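Local atomic coordinates of metal-dependent hydrolase (Lactobacillus plantarum, PDB entry 2F6K), a protein that probably acts as a manganese-dependent amidohydrolase-family decarboxylase, related to the enzyme that removes carbon dioxide from aminocarboxymuconate semialdehyde in tryptophan breakdown. Residues A[229-241]-A[252-266]. Residues are numbered along the deposited sequence; the frame is centred on the assembly and turned at random.
Sequences VYDVMHHVYFDVA and LMSLAQPEHLLYGSD. With MN (manganese (II) ion), chain C.
Phe238 and Leu261, with Asp239 and Leu262 beside them, pair strands 237-239 and 261-262 in parallel, the seventh and eighth strands of the amidohydrolase TIM barrel, joined by a beta-alpha-beta crossover through helix 248-252. Phe238 N donates to His260 O, and Leu262 N to Phe238 O at 2.7 Å, nearly straight (170°). At the start of strand 237-239 the rings of Tyr237 and His260 stack face to face, centroids 3.7 Å apart and planes at 16°. His260 can be followed outward: CB lies over the Tyr237 ring, a CH-pi contact; CG sits above the ring's centre; ND1 donates to Val236 O (2.9 Å), just past the end of helix 229-235, from above the carbonyl plane; CD2 presses on Tyr237 CZ; CE1 approaches the carbonyl oxygens of His234 and His235; and NE2 comes 3.3 Å from Tyr237 OH. With a leucine in place of Tyr237 the stack is gone, and the imidazole, one face without its aromatic partner, would probably be less firmly held. Phe238 CG, anti to the carbonyl carbon (chi1 -60°), turns the ring so that Leu252 CD1 stands over one face, 3.7 Å from the centroid, while Ala256 CB meets CE2. Toward the active site, Asp239 OD2 takes Ala241 N in an Asx turn and OD1 accepts from ND1 of His7, a manganese ligand, in the second shell. Asp266 OD1 binds the manganese directly at 2.4 Å, and OD2 accepts from a metal-bound water.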
loop_
_atom_site.group_PDB
_atom_site.type_symbol
_atom_site.label_atom_id
_atom_site.label_comp_id
_atom_site.label_asym_id
_atom_site.label_seq_id
_atom_site.Cartn_x
_atom_site.Cartn_y
_atom_site.Cartn_z
ATOM N N VAL A 229 -8.680 -28.037 6.077
ATOM C CA VAL A 229 -9.433 -27.211 5.144
ATOM C C VAL A 229 -10.587 -27.958 4.473
ATOM O O VAL A 229 -11.655 -27.383 4.230
ATOM C CB VAL A 229 -8.472 -26.571 4.085
ATOM C CG1 VAL A 229 -7.884 -27.639 3.169
ATOM C CG2 VAL A 229 -9.206 -25.496 3.300
ATOM N N TYR A 230 -10.383 -29.243 4.198
ATOM C CA TYR A 230 -11.414 -30.059 3.563
ATOM C C TYR A 230 -12.628 -30.258 4.458
ATOM O O TYR A 230 -13.746 -30.362 3.954
ATOM C CB TYR A 230 -10.839 -31.407 3.149
ATOM C CG TYR A 230 -9.661 -31.243 2.231
ATOM C CD1 TYR A 230 -9.814 -30.675 0.961
ATOM C CD2 TYR A 230 -8.380 -31.629 2.635
ATOM C CE1 TYR A 230 -8.719 -30.498 0.113
ATOM C CE2 TYR A 230 -7.283 -31.459 1.801
ATOM C CZ TYR A 230 -7.456 -30.893 0.539
ATOM O OH TYR A 230 -6.361 -30.735 -0.289
ATOM N N ASP A 231 -12.428 -30.327 5.773
ATOM C CA ASP A 231 -13.570 -30.471 6.678
ATOM C C ASP A 231 -14.331 -29.150 6.699
ATOM O O ASP A 231 -15.564 -29.130 6.711
ATOM C CB ASP A 231 -13.129 -30.818 8.102
ATOM C CG ASP A 231 -12.626 -32.236 8.226
ATOM O OD1 ASP A 231 -13.199 -33.130 7.553
ATOM O OD2 ASP A 231 -11.669 -32.457 9.003
ATOM N N VAL A 232 -13.589 -28.046 6.696
ATOM C CA VAL A 232 -14.205 -26.726 6.711
ATOM C C VAL A 232 -15.049 -26.500 5.448
ATOM O O VAL A 232 -16.133 -25.909 5.506
ATOM C CB VAL A 232 -13.136 -25.614 6.829
ATOM C CG1 VAL A 232 -13.805 -24.253 6.891
ATOM C CG2 VAL A 232 -12.292 -25.839 8.075
HETATM N N MSE A 233 -14.554 -26.977 4.309
HETATM C CA MSE A 233 -15.286 -26.821 3.058
HETATM C C MSE A 233 -16.614 -27.572 3.103
HETATM O O MSE A 233 -17.548 -27.245 2.373
HETATM C CB MSE A 233 -14.431 -27.302 1.880
HETATM C CG MSE A 233 -13.226 -26.388 1.570
HETATM SE SE MSE A 233 -13.732 -24.564 1.046
HETATM C CE MSE A 233 -14.310 -24.955 -0.757
ATOM N N HIS A 234 -16.701 -28.574 3.969
ATOM C CA HIS A 234 -17.934 -29.343 4.110
ATOM C C HIS A 234 -18.866 -28.629 5.074
ATOM O O HIS A 234 -20.085 -28.743 4.982
ATOM C CB HIS A 234 -17.637 -30.743 4.660
ATOM C CG HIS A 234 -17.112 -31.699 3.636
ATOM N ND1 HIS A 234 -16.219 -32.703 3.944
ATOM C CD2 HIS A 234 -17.372 -31.818 2.313
ATOM C CE1 HIS A 234 -15.948 -33.398 2.854
ATOM N NE2 HIS A 234 -16.635 -32.882 1.851
ATOM N N HIS A 235 -18.266 -27.881 5.992
ATOM C CA HIS A 235 -18.994 -27.172 7.033
ATOM C C HIS A 235 -19.683 -25.873 6.635
ATOM O O HIS A 235 -20.766 -25.574 7.135
ATOM C CB HIS A 235 -18.043 -26.911 8.201
ATOM C CG HIS A 235 -18.689 -26.245 9.376
ATOM N ND1 HIS A 235 -18.334 -24.981 9.800
ATOM C CD2 HIS A 235 -19.628 -26.684 10.247
ATOM C CE1 HIS A 235 -19.021 -24.674 10.886
ATOM N NE2 HIS A 235 -19.812 -25.690 11.179
ATOM N N VAL A 236 -19.068 -25.094 5.754
ATOM C CA VAL A 236 -19.668 -23.833 5.345
ATOM C C VAL A 236 -20.637 -23.981 4.180
ATOM O O VAL A 236 -20.873 -25.081 3.684
ATOM C CB VAL A 236 -18.594 -22.808 4.947
ATOM C CG1 VAL A 236 -17.526 -22.726 6.037
ATOM C CG2 VAL A 236 -17.991 -23.180 3.617
ATOM N N TYR A 237 -21.210 -22.857 3.763
ATOM C CA TYR A 237 -22.143 -22.828 2.649
ATOM C C TYR A 237 -21.572 -21.985 1.512
ATOM O O TYR A 237 -20.603 -21.242 1.699
ATOM C CB TYR A 237 -23.483 -22.242 3.088
ATOM C CG TYR A 237 -24.281 -23.150 3.980
ATOM C CD1 TYR A 237 -23.862 -23.427 5.286
ATOM C CD2 TYR A 237 -25.458 -23.739 3.524
ATOM C CE1 TYR A 237 -24.600 -24.268 6.114
ATOM C CE2 TYR A 237 -26.203 -24.582 4.342
ATOM C CZ TYR A 237 -25.771 -24.841 5.635
ATOM O OH TYR A 237 -26.522 -25.664 6.441
ATOM N N PHE A 238 -22.191 -22.091 0.342
ATOM C CA PHE A 238 -21.749 -21.343 -0.823
ATOM C C PHE A 238 -22.931 -20.925 -1.677
ATOM O O PHE A 238 -23.814 -21.741 -1.949
ATOM C CB PHE A 238 -20.846 -22.215 -1.702
ATOM C CG PHE A 238 -19.608 -22.710 -1.017
ATOM C CD1 PHE A 238 -18.478 -21.902 -0.919
ATOM C CD2 PHE A 238 -19.574 -23.986 -0.460
ATOM C CE1 PHE A 238 -17.330 -22.358 -0.274
ATOM C CE2 PHE A 238 -18.439 -24.452 0.186
ATOM C CZ PHE A 238 -17.313 -23.640 0.282
ATOM N N ASP A 239 -22.978 -19.664 -2.095
ATOM C CA ASP A 239 -24.046 -19.273 -3.001
ATOM C C ASP A 239 -23.375 -19.476 -4.363
ATOM O O ASP A 239 -22.165 -19.699 -4.415
ATOM C CB ASP A 239 -24.504 -17.827 -2.748
ATOM C CG ASP A 239 -23.578 -16.777 -3.330
ATOM O OD1 ASP A 239 -23.511 -15.685 -2.725
ATOM O OD2 ASP A 239 -22.948 -17.005 -4.383
ATOM N N VAL A 240 -24.121 -19.441 -5.457
ATOM C CA VAL A 240 -23.491 -19.660 -6.756
ATOM C C VAL A 240 -23.737 -18.549 -7.765
ATOM O O VAL A 240 -24.027 -18.810 -8.937
ATOM C CB VAL A 240 -23.938 -21.009 -7.390
ATOM C CG1 VAL A 240 -23.529 -22.163 -6.497
ATOM C CG2 VAL A 240 -25.442 -21.014 -7.621
ATOM N N ALA A 241 -23.633 -17.306 -7.310
ATOM C CA ALA A 241 -23.811 -16.172 -8.201
ATOM C C ALA A 241 -22.547 -16.052 -9.067
ATOM O O ALA A 241 -21.473 -16.512 -8.673
ATOM C CB ALA A 241 -24.022 -14.896 -7.386
ATOM N N LEU A 252 -15.894 -26.825 -7.216
ATOM C CA LEU A 252 -16.391 -26.633 -5.860
ATOM C C LEU A 252 -17.181 -27.826 -5.320
ATOM O O LEU A 252 -17.166 -28.095 -4.117
ATOM C CB LEU A 252 -17.277 -25.385 -5.805
ATOM C CG LEU A 252 -18.013 -25.153 -4.479
ATOM C CD1 LEU A 252 -17.019 -24.755 -3.400
ATOM C CD2 LEU A 252 -19.068 -24.071 -4.654
HETATM N N MSE A 253 -17.870 -28.539 -6.204
HETATM C CA MSE A 253 -18.680 -29.673 -5.778
HETATM C C MSE A 253 -17.877 -30.887 -5.332
HETATM O O MSE A 253 -18.430 -31.817 -4.740
HETATM C CB MSE A 253 -19.680 -30.045 -6.876
HETATM C CG MSE A 253 -20.663 -28.910 -7.156
HETATM SE SE MSE A 253 -22.016 -29.277 -8.484
HETATM C CE MSE A 253 -20.841 -29.677 -9.954
ATOM N N SER A 254 -16.578 -30.882 -5.601
ATOM C CA SER A 254 -15.743 -31.988 -5.160
ATOM C C SER A 254 -15.237 -31.673 -3.745
ATOM O O SER A 254 -14.558 -32.493 -3.119
ATOM C CB SER A 254 -14.551 -32.171 -6.101
ATOM O OG SER A 254 -13.613 -31.123 -5.938
ATOM N N LEU A 255 -15.577 -30.480 -3.250
ATOM C CA LEU A 255 -15.154 -30.037 -1.920
ATOM C C LEU A 255 -16.325 -29.668 -1.010
ATOM O O LEU A 255 -16.275 -29.895 0.196
ATOM C CB LEU A 255 -14.238 -28.820 -2.037
ATOM C CG LEU A 255 -12.865 -28.976 -2.680
ATOM C CD1 LEU A 255 -12.365 -27.608 -3.130
ATOM C CD2 LEU A 255 -11.900 -29.604 -1.694
ATOM N N ALA A 256 -17.373 -29.097 -1.593
ATOM C CA ALA A 256 -18.544 -28.674 -0.836
ATOM C C ALA A 256 -19.574 -29.774 -0.649
ATOM O O ALA A 256 -19.629 -30.735 -1.408
ATOM C CB ALA A 256 -19.197 -27.483 -1.518
ATOM N N GLN A 257 -20.398 -29.615 0.377
ATOM C CA GLN A 257 -21.451 -30.566 0.668
ATOM C C GLN A 257 -22.601 -30.221 -0.284
ATOM O O GLN A 257 -22.911 -29.049 -0.500
ATOM C CB GLN A 257 -21.898 -30.406 2.126
ATOM C CG GLN A 257 -22.120 -31.710 2.872
ATOM C CD GLN A 257 -22.562 -31.488 4.309
ATOM O OE1 GLN A 257 -21.822 -30.933 5.122
ATOM N NE2 GLN A 257 -23.781 -31.918 4.627
ATOM N N PRO A 258 -23.237 -31.241 -0.875
ATOM C CA PRO A 258 -24.354 -31.054 -1.806
ATOM C C PRO A 258 -25.494 -30.203 -1.276
ATOM O O PRO A 258 -26.079 -29.419 -2.019
ATOM C CB PRO A 258 -24.800 -32.483 -2.092
ATOM C CG PRO A 258 -23.499 -33.218 -2.088
ATOM C CD PRO A 258 -22.818 -32.653 -0.845
ATOM N N GLU A 259 -25.805 -30.353 0.007
ATOM C CA GLU A 259 -26.898 -29.612 0.630
ATOM C C GLU A 259 -26.521 -28.180 1.028
ATOM O O GLU A 259 -27.380 -27.407 1.465
ATOM C CB GLU A 259 -27.394 -30.358 1.875
ATOM C CG GLU A 259 -27.584 -31.873 1.721
ATOM C CD GLU A 259 -26.272 -32.623 1.475
ATOM O OE1 GLU A 259 -25.205 -32.147 1.939
ATOM O OE2 GLU A 259 -26.314 -33.698 0.830
ATOM N N HIS A 260 -25.248 -27.819 0.875
ATOM C CA HIS A 260 -24.806 -26.477 1.254
ATOM C C HIS A 260 -24.599 -25.510 0.091
ATOM O O HIS A 260 -23.943 -24.477 0.250
ATOM C CB HIS A 260 -23.517 -26.553 2.086
ATOM C CG HIS A 260 -23.716 -27.105 3.465
ATOM N ND1 HIS A 260 -22.705 -27.144 4.405
ATOM C CD2 HIS A 260 -24.807 -27.639 4.065
ATOM C CE1 HIS A 260 -23.166 -27.678 5.523
ATOM N NE2 HIS A 260 -24.438 -27.988 5.342
ATOM N N LEU A 261 -25.160 -25.833 -1.069
ATOM C CA LEU A 261 -25.028 -24.974 -2.239
ATOM C C LEU A 261 -26.305 -24.168 -2.421
ATOM O O LEU A 261 -27.390 -24.727 -2.550
ATOM C CB LEU A 261 -24.740 -25.823 -3.477
ATOM C CG LEU A 261 -23.445 -26.638 -3.378
ATOM C CD1 LEU A 261 -23.379 -27.615 -4.540
ATOM C CD2 LEU A 261 -22.237 -25.706 -3.364
ATOM N N LEU A 262 -26.174 -22.846 -2.432
ATOM C CA LEU A 262 -27.332 -21.973 -2.553
ATOM C C LEU A 262 -27.325 -21.127 -3.816
ATOM O O LEU A 262 -26.284 -20.630 -4.233
ATOM C CB LEU A 262 -27.388 -21.056 -1.338
ATOM C CG LEU A 262 -27.355 -21.758 0.020
ATOM C CD1 LEU A 262 -27.088 -20.731 1.113
ATOM C CD2 LEU A 262 -28.678 -22.472 0.259
ATOM N N TYR A 263 -28.495 -20.956 -4.416
ATOM C CA TYR A 263 -28.623 -20.147 -5.615
ATOM C C TYR A 263 -28.483 -18.669 -5.270
ATOM O O TYR A 263 -28.848 -18.249 -4.169
ATOM C CB TYR A 263 -29.992 -20.358 -6.261
ATOM C CG TYR A 263 -30.275 -19.362 -7.360
ATOM C CD1 TYR A 263 -29.514 -19.350 -8.530
ATOM C CD2 TYR A 263 -31.281 -18.416 -7.224
ATOM C CE1 TYR A 263 -29.754 -18.415 -9.535
ATOM C CE2 TYR A 263 -31.527 -17.484 -8.221
ATOM C CZ TYR A 263 -30.763 -17.489 -9.371
ATOM O OH TYR A 263 -31.021 -16.579 -10.365
ATOM N N GLY A 264 -27.973 -17.890 -6.224
ATOM C CA GLY A 264 -27.812 -16.453 -6.050
ATOM C C GLY A 264 -27.850 -15.775 -7.416
ATOM O O GLY A 264 -27.303 -16.307 -8.385
ATOM N N SER A 265 -28.485 -14.608 -7.514
ATOM C CA SER A 265 -28.561 -13.918 -8.803
ATOM C C SER A 265 -27.650 -12.691 -8.885
ATOM O O SER A 265 -27.151 -12.347 -9.956
ATOM C CB SER A 265 -30.004 -13.501 -9.104
ATOM O OG SER A 265 -30.394 -12.425 -8.282
ATOM N N ASP A 266 -27.452 -12.044 -7.743
ATOM C CA ASP A 266 -26.607 -10.859 -7.619
ATOM C C ASP A 266 -27.158 -9.611 -8.293
ATOM O O ASP A 266 -26.388 -8.737 -8.685
ATOM C CB ASP A 266 -25.200 -11.128 -8.158
ATOM C CG ASP A 266 -24.131 -10.359 -7.403
ATOM O OD1 ASP A 266 -24.483 -9.497 -6.569
ATOM O OD2 ASP A 266 -22.937 -10.620 -7.642
HETATM MN MN MN C . -23.206 -9.140 -4.570
HETATM O O HOH W 1 -13.907 -30.713 1.028
HETATM O O HOH W 2 -20.120 -27.345 1.858
HETATM O O HOH W 3 -16.764 -33.184 -1.165
HETATM O O HOH W 4 -21.533 -9.572 -5.737
HETATM O O HOH W 5 -22.945 -6.966 -5.291
#